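Local coordinates for protein pantothenate kinase (Coxiella burnetii, PDB 3TQC) that phosphorylates (R)-pantothenate with ATP to give (R)-4'-phosphopantothenate and ADP, the first step of coenzyme A biosynthesis, at residues Ile95-Ser100 with Ile199-Gly204; Val103-Thr108 with Glu203-Leu208. All coordinates share one frame; numbering follows the deposited sequence.

Contact 1: Ile95-Ser100 with Ile199-Gly204; sequences IGIAGS and IVILEG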
loop_
_atom_site.group_PDB
_atom_site.type_symbol
_atom_site.label_atom_id
_atom_site.label_comp_id
_atom_site.label_asym_id
_atom_site.label_seq_id
_atom_site.Cartn_x
_atom_site.Cartn_y
_atom_site.Cartn_z
ATOM N N ILE B 95 10.607 1.080 -6.802
ATOM C CA ILE B 95 10.063 2.419 -6.799
ATOM C C ILE B 95 9.076 2.540 -7.964
ATOM O O ILE B 95 9.435 2.294 -9.110
ATOM C CB ILE B 95 11.174 3.459 -6.966
ATOM C CG1 ILE B 95 12.146 3.405 -5.783
ATOM C CG2 ILE B 95 10.601 4.872 -7.091
ATOM C CD1 ILE B 95 13.477 4.174 -6.055
ATOM N N GLY B 96 7.844 2.923 -7.669
ATOM C CA GLY B 96 6.809 3.045 -8.680
ATOM C C GLY B 96 6.805 4.440 -9.256
ATOM O O GLY B 96 6.993 5.412 -8.528
ATOM N N ILE B 97 6.630 4.550 -10.572
ATOM C CA ILE B 97 6.432 5.847 -11.188
ATOM C C ILE B 97 5.160 5.813 -12.007
ATOM O O ILE B 97 5.039 5.034 -12.960
ATOM C CB ILE B 97 7.590 6.251 -12.070
ATOM C CG1 ILE B 97 8.899 6.269 -11.289
ATOM C CG2 ILE B 97 7.357 7.664 -12.640
ATOM C CD1 ILE B 97 10.030 6.782 -12.135
ATOM N N ALA B 98 4.200 6.640 -11.613
ATOM C CA ALA B 98 2.883 6.678 -12.235
ATOM C C ALA B 98 2.625 8.091 -12.763
ATOM O O ALA B 98 3.372 9.021 -12.466
ATOM C CB ALA B 98 1.832 6.287 -11.221
ATOM N N GLY B 99 1.567 8.247 -13.539
ATOM C CA GLY B 99 1.230 9.511 -14.144
ATOM C C GLY B 99 0.583 9.274 -15.496
ATOM O O GLY B 99 0.596 8.155 -16.006
ATOM N N SER B 100 0.001 10.343 -16.053
ATOM C CA SER B 100 -0.684 10.301 -17.334
ATOM C C SER B 100 0.224 9.837 -18.441
ATOM O O SER B 100 1.445 9.937 -18.337
ATOM C CB SER B 100 -1.171 11.700 -17.701
ATOM O OG SER B 100 -1.578 11.784 -19.057
ATOM N N ILE B 199 17.588 -2.032 -7.154
ATOM C CA ILE B 199 16.411 -1.198 -7.322
ATOM C C ILE B 199 15.728 -1.531 -8.631
ATOM O O ILE B 199 16.390 -1.734 -9.665
ATOM C CB ILE B 199 16.781 0.294 -7.318
ATOM C CG1 ILE B 199 17.429 0.682 -5.971
ATOM C CG2 ILE B 199 15.556 1.146 -7.649
ATOM C CD1 ILE B 199 18.021 2.118 -5.950
ATOM N N VAL B 200 14.400 -1.624 -8.578
ATOM C CA VAL B 200 13.597 -1.721 -9.767
ATOM C C VAL B 200 12.751 -0.473 -9.810
ATOM O O VAL B 200 12.076 -0.139 -8.833
ATOM C CB VAL B 200 12.675 -2.956 -9.733
ATOM C CG1 VAL B 200 11.733 -2.947 -10.936
ATOM C CG2 VAL B 200 13.516 -4.242 -9.674
ATOM N N ILE B 201 12.801 0.250 -10.919
ATOM C CA ILE B 201 11.917 1.379 -11.097
ATOM C C ILE B 201 10.785 0.852 -11.947
ATOM O O ILE B 201 11.002 0.427 -13.070
ATOM C CB ILE B 201 12.615 2.574 -11.771
ATOM C CG1 ILE B 201 13.669 3.175 -10.835
ATOM C CG2 ILE B 201 11.595 3.650 -12.174
ATOM C CD1 ILE B 201 14.634 4.117 -11.521
ATOM N N LEU B 202 9.578 0.863 -11.401
ATOM C CA LEU B 202 8.407 0.339 -12.099
ATOM C C LEU B 202 7.571 1.503 -12.607
ATOM O O LEU B 202 6.956 2.212 -11.820
ATOM C CB LEU B 202 7.593 -0.543 -11.149
ATOM C CG LEU B 202 6.335 -1.192 -11.730
ATOM C CD1 LEU B 202 6.687 -2.110 -12.897
ATOM C CD2 LEU B 202 5.574 -1.937 -10.639
ATOM N N GLU B 203 7.571 1.728 -13.913
ATOM C CA GLU B 203 6.781 2.821 -14.477
ATOM C C GLU B 203 5.605 2.285 -15.267
ATOM O O GLU B 203 5.707 1.267 -15.948
ATOM C CB GLU B 203 7.620 3.743 -15.367
ATOM C CG GLU B 203 8.430 3.015 -16.394
ATOM C CD GLU B 203 8.474 3.703 -17.745
ATOM O OE1 GLU B 203 7.398 3.968 -18.323
ATOM O OE2 GLU B 203 9.596 3.915 -18.254
ATOM N N GLY B 204 4.481 2.978 -15.147
ATOM C CA GLY B 204 3.333 2.750 -16.008
ATOM C C GLY B 204 2.106 3.489 -15.518
ATOM O O GLY B 204 2.021 3.882 -14.359
#
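Ile-95 to Ile-97 and Ile-201 to Glu-203 pair as neighbouring parallel strands at the heart of the central sheet of this P-loop kinase fold. The strand directions make an angle of 19°. Four backbone hydrogen bonds join them, in the staggered pattern of parallel strands. Ile-95 gives its N to Val-200 O (2.8 Å) and takes Leu-202 N on its own O (2.7 Å). Two residues on, Ile-97 N reaches Leu-202 O at 2.7 Å, while Gly-204 N closes the series on Ile-97 O at 3.1 Å. Gly-96 and Ala-98 turn their backbone groups the other way, to strand 229-234, which makes 93-99 an inner strand; strand 125-129 flanks the far side of 199-203. CA-H...O contacts supplement the pairing, among them Glu-203 CA to Ile-97 O at 3.2 Å.

The apolar contacts lie on the face carrying Ile-95, Ile-97, Ile-201 and Glu-203, which helix 105-116 covers in part through Ser-109. Ile-97 extends its longer branch, CG1 anti to the carbonyl carbon (chi1 -57°), slantwise against Ile-201, so that CD1 meets the CG2 methyl at 3.5 Å. Ile-95 repeats this more loosely, its CD1 lying 4.0 Å from Ile-199 CG2. Leu-202 points to the opposite face and touches Val-223.

Glu-203 sets only the root of its side chain beside Ile-97. Its chain then bends off, and OE2 hydrogen-bonds Ser-109 OG, while Glu-203 CB stays 4.1 Å from Ile-97 CB.

Contact 2: Val103-Thr108 with Glu203-Leu208; sequences VGKSTT and EGLNIL. With ADP (adenosine-5'-diphosphate), chain D.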
loop_
_atom_site.group_PDB
_atom_site.type_symbol
_atom_site.label_atom_id
_atom_site.label_comp_id
_atom_site.label_asym_id
_atom_site.label_seq_id
_atom_site.Cartn_x
_atom_site.Cartn_y
_atom_site.Cartn_z
ATOM N N VAL B 103 3.176 12.434 -19.625
ATOM C CA VAL B 103 3.498 13.341 -18.536
ATOM C C VAL B 103 5.003 13.310 -18.256
ATOM O O VAL B 103 5.558 14.217 -17.652
ATOM C CB VAL B 103 2.689 12.999 -17.271
ATOM C CG1 VAL B 103 3.288 11.820 -16.547
ATOM C CG2 VAL B 103 2.612 14.206 -16.346
ATOM N N GLY B 104 5.664 12.252 -18.699
ATOM C CA GLY B 104 7.109 12.169 -18.592
ATOM C C GLY B 104 7.627 11.095 -17.667
ATOM O O GLY B 104 8.725 11.216 -17.139
ATOM N N LYS B 105 6.879 10.024 -17.461
ATOM C CA LYS B 105 7.351 9.023 -16.511
ATOM C C LYS B 105 8.499 8.149 -17.063
ATOM O O LYS B 105 9.432 7.799 -16.331
ATOM C CB LYS B 105 6.187 8.251 -15.887
ATOM C CG LYS B 105 5.463 7.352 -16.740
ATOM C CD LYS B 105 4.074 7.047 -16.162
ATOM C CE LYS B 105 3.215 6.532 -17.283
ATOM N NZ LYS B 105 2.911 7.623 -18.215
ATOM N N SER B 106 8.480 7.867 -18.354
ATOM C CA SER B 106 9.591 7.172 -18.994
ATOM C C SER B 106 10.869 8.013 -18.938
ATOM O O SER B 106 11.961 7.504 -18.702
ATOM C CB SER B 106 9.250 6.870 -20.452
ATOM O OG SER B 106 10.409 6.930 -21.248
ATOM N N THR B 107 10.734 9.308 -19.151
ATOM C CA THR B 107 11.866 10.207 -18.995
ATOM C C THR B 107 12.361 10.218 -17.549
ATOM O O THR B 107 13.559 10.170 -17.301
ATOM C CB THR B 107 11.484 11.622 -19.431
ATOM O OG1 THR B 107 10.941 11.579 -20.768
ATOM C CG2 THR B 107 12.693 12.557 -19.365
ATOM N N THR B 108 11.438 10.253 -16.598
ATOM C CA THR B 108 11.787 10.317 -15.176
ATOM C C THR B 108 12.503 9.039 -14.740
ATOM O O THR B 108 13.520 9.086 -14.034
ATOM C CB THR B 108 10.540 10.570 -14.292
ATOM O OG1 THR B 108 9.861 11.721 -14.764
ATOM C CG2 THR B 108 10.911 10.826 -12.841
ATOM N N GLU B 203 7.571 1.728 -13.913
ATOM C CA GLU B 203 6.781 2.821 -14.477
ATOM C C GLU B 203 5.605 2.285 -15.267
ATOM O O GLU B 203 5.707 1.267 -15.948
ATOM C CB GLU B 203 7.620 3.743 -15.367
ATOM C CG GLU B 203 8.430 3.015 -16.394
ATOM C CD GLU B 203 8.474 3.703 -17.745
ATOM O OE1 GLU B 203 7.398 3.968 -18.323
ATOM O OE2 GLU B 203 9.596 3.915 -18.254
ATOM N N GLY B 204 4.481 2.978 -15.147
ATOM C CA GLY B 204 3.333 2.750 -16.008
ATOM C C GLY B 204 2.106 3.489 -15.518
ATOM O O GLY B 204 2.021 3.882 -14.359
ATOM N N LEU B 205 1.140 3.625 -16.412
ATOM C CA LEU B 205 -0.147 4.267 -16.116
ATOM C C LEU B 205 -0.838 3.721 -14.854
ATOM O O LEU B 205 -1.450 4.475 -14.099
ATOM C CB LEU B 205 -1.118 4.054 -17.303
ATOM C CG LEU B 205 -0.647 4.425 -18.713
ATOM C CD1 LEU B 205 -1.744 4.200 -19.746
ATOM C CD2 LEU B 205 -0.179 5.881 -18.749
ATOM N N ASN B 206 -0.735 2.413 -14.647
ATOM C CA ASN B 206 -1.711 1.676 -13.840
ATOM C C ASN B 206 -1.214 1.184 -12.499
ATOM O O ASN B 206 -1.878 0.367 -11.873
ATOM C CB ASN B 206 -2.202 0.467 -14.633
ATOM C CG ASN B 206 -1.055 -0.459 -15.073
ATOM O OD1 ASN B 206 0.082 -0.021 -15.204
ATOM N ND2 ASN B 206 -1.367 -1.725 -15.328
ATOM N N ILE B 207 -0.050 1.646 -12.061
ATOM C CA ILE B 207 0.616 0.989 -10.934
ATOM C C ILE B 207 -0.018 1.280 -9.584
ATOM O O ILE B 207 0.278 0.588 -8.612
ATOM C CB ILE B 207 2.099 1.329 -10.849
ATOM C CG1 ILE B 207 2.305 2.840 -10.745
ATOM C CG2 ILE B 207 2.815 0.731 -12.027
ATOM C CD1 ILE B 207 3.645 3.220 -10.131
ATOM N N LEU B 208 -0.855 2.314 -9.523
ATOM C CA LEU B 208 -1.523 2.713 -8.296
ATOM C C LEU B 208 -2.972 2.207 -8.231
ATOM O O LEU B 208 -3.680 2.442 -7.254
ATOM C CB LEU B 208 -1.497 4.232 -8.178
ATOM C CG LEU B 208 -0.089 4.806 -8.193
ATOM C CD1 LEU B 208 -0.071 6.299 -7.963
ATOM C CD2 LEU B 208 0.756 4.090 -7.152
HETATM P PB ADP D . 5.432 9.037 -20.559
HETATM O O1B ADP D . 6.549 8.055 -20.391
HETATM O O2B ADP D . 4.735 9.375 -19.267
HETATM O O3B ADP D . 4.463 8.722 -21.676
HETATM P PA ADP D . 7.558 10.554 -21.662
HETATM O O1A ADP D . 8.524 10.263 -20.539
HETATM O O2A ADP D . 7.634 9.816 -22.961
HETATM O O3A ADP D . 6.066 10.414 -21.089
HETATM O "O5'" ADP D . 7.641 12.098 -22.006
HETATM C "C5'" ADP D . 6.576 12.758 -22.669
HETATM C "C4'" ADP D . 7.140 13.865 -23.549
HETATM O "O4'" ADP D . 7.626 14.934 -22.744
HETATM C "C3'" ADP D . 8.323 13.396 -24.369
HETATM O "O3'" ADP D . 8.274 14.049 -25.638
HETATM C "C2'" ADP D . 9.543 13.811 -23.585
HETATM O "O2'" ADP D . 10.624 14.137 -24.441
HETATM C "C1'" ADP D . 9.053 15.034 -22.841
HETATM N N9 ADP D . 9.594 15.170 -21.473
HETATM C C8 ADP D . 9.369 14.323 -20.459
HETATM N N7 ADP D . 9.984 14.749 -19.333
HETATM C C5 ADP D . 10.608 15.888 -19.641
HETATM C C6 ADP D . 11.426 16.834 -18.887
HETATM N N6 ADP D . 11.678 16.585 -17.578
HETATM N N1 ADP D . 11.892 17.907 -19.551
HETATM C C2 ADP D . 11.633 18.128 -20.859
HETATM N N3 ADP D . 10.881 17.290 -21.605
HETATM C C4 ADP D . 10.352 16.174 -21.045
#
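The carboxylate of Glu-203 turns one face to the first turn of the P-loop helix, with the backbone N and CA of Ser-106 on that side of its plane; OE2, hydrogen-bonded to Ser-109 OG further along the same helix, comes to 3.3 Å from Ser-106 CA. A second flat group, the peptide joining Gly-204 to Leu-205, lies beneath the lysine of this Walker A motif: Lys-105 CE stands almost straight over its face, 3.7 Å from Gly-204 C. The adenine of the bound ADP is the third. Thr-107 CG2 sits above one face of it, 3.5 Å from N7, while Gly-104 CA lies near the N7 edge.

Across the contact the packing is by van der Waals touch, with no hydrogen bond between the segments. Lys-105 starts with CG between the backbone N and the carbonyl carbon (chi1 70°) and bends again at its last torsion, which swings NZ back to the beta-phosphate. There NZ hydrogen-bonds ADP O2B at 2.7 Å and also Ser-100 O. Leu-205 crosses the lysine at about a right angle, its CD2 methyl 3.6 Å from NZ.

Backbone amides hold the phosphates, as in other P-loop kinases. Gly-104 N and Lys-105 N join NZ on O2B, with Lys-105 N to ADP O2B at 2.9 Å; Ala-102 N and Arg-247 NH1 also hydrogen-bond the ADP. Ser-106 N takes O1B at 2.8 Å, and Thr-107 holds O1A with both its amide and OG1. The diphosphate thus faces the N-terminal end of helix 105-116, whose dipole would be expected to favour its negative charge.

Gly-104, the N-cap residue, receives two bonds from Thr-108 on its O, N and OG1 arriving from opposite faces of the carbonyl plane, OG1 at 2.7 Å.

From the N terminus, strand 93-99 runs into the phosphate-binding loop and then helix 105-116. The chain next passes through strand 125-129 and the small antiparallel sheet before strand 199-203 comes back to pair with 93-99. Contact 1 closes that long loop of 98 intervening residues. Contact 2 closes a second, of 94 residues, shifted along the chain: 103-108 follows 95-100, and 203-208 overlaps 199-204 at Glu-203 and Gly-204, so the closures cross rather than nest. Together they tie two adjacent strands of the central sheet to the helix start that binds the ADP phosphates and to the loop after 199-203. Lys-105 hydrogen-bonds Ser-100 of contact 1, and Ile-207 packs on Gly-96 and Ile-97.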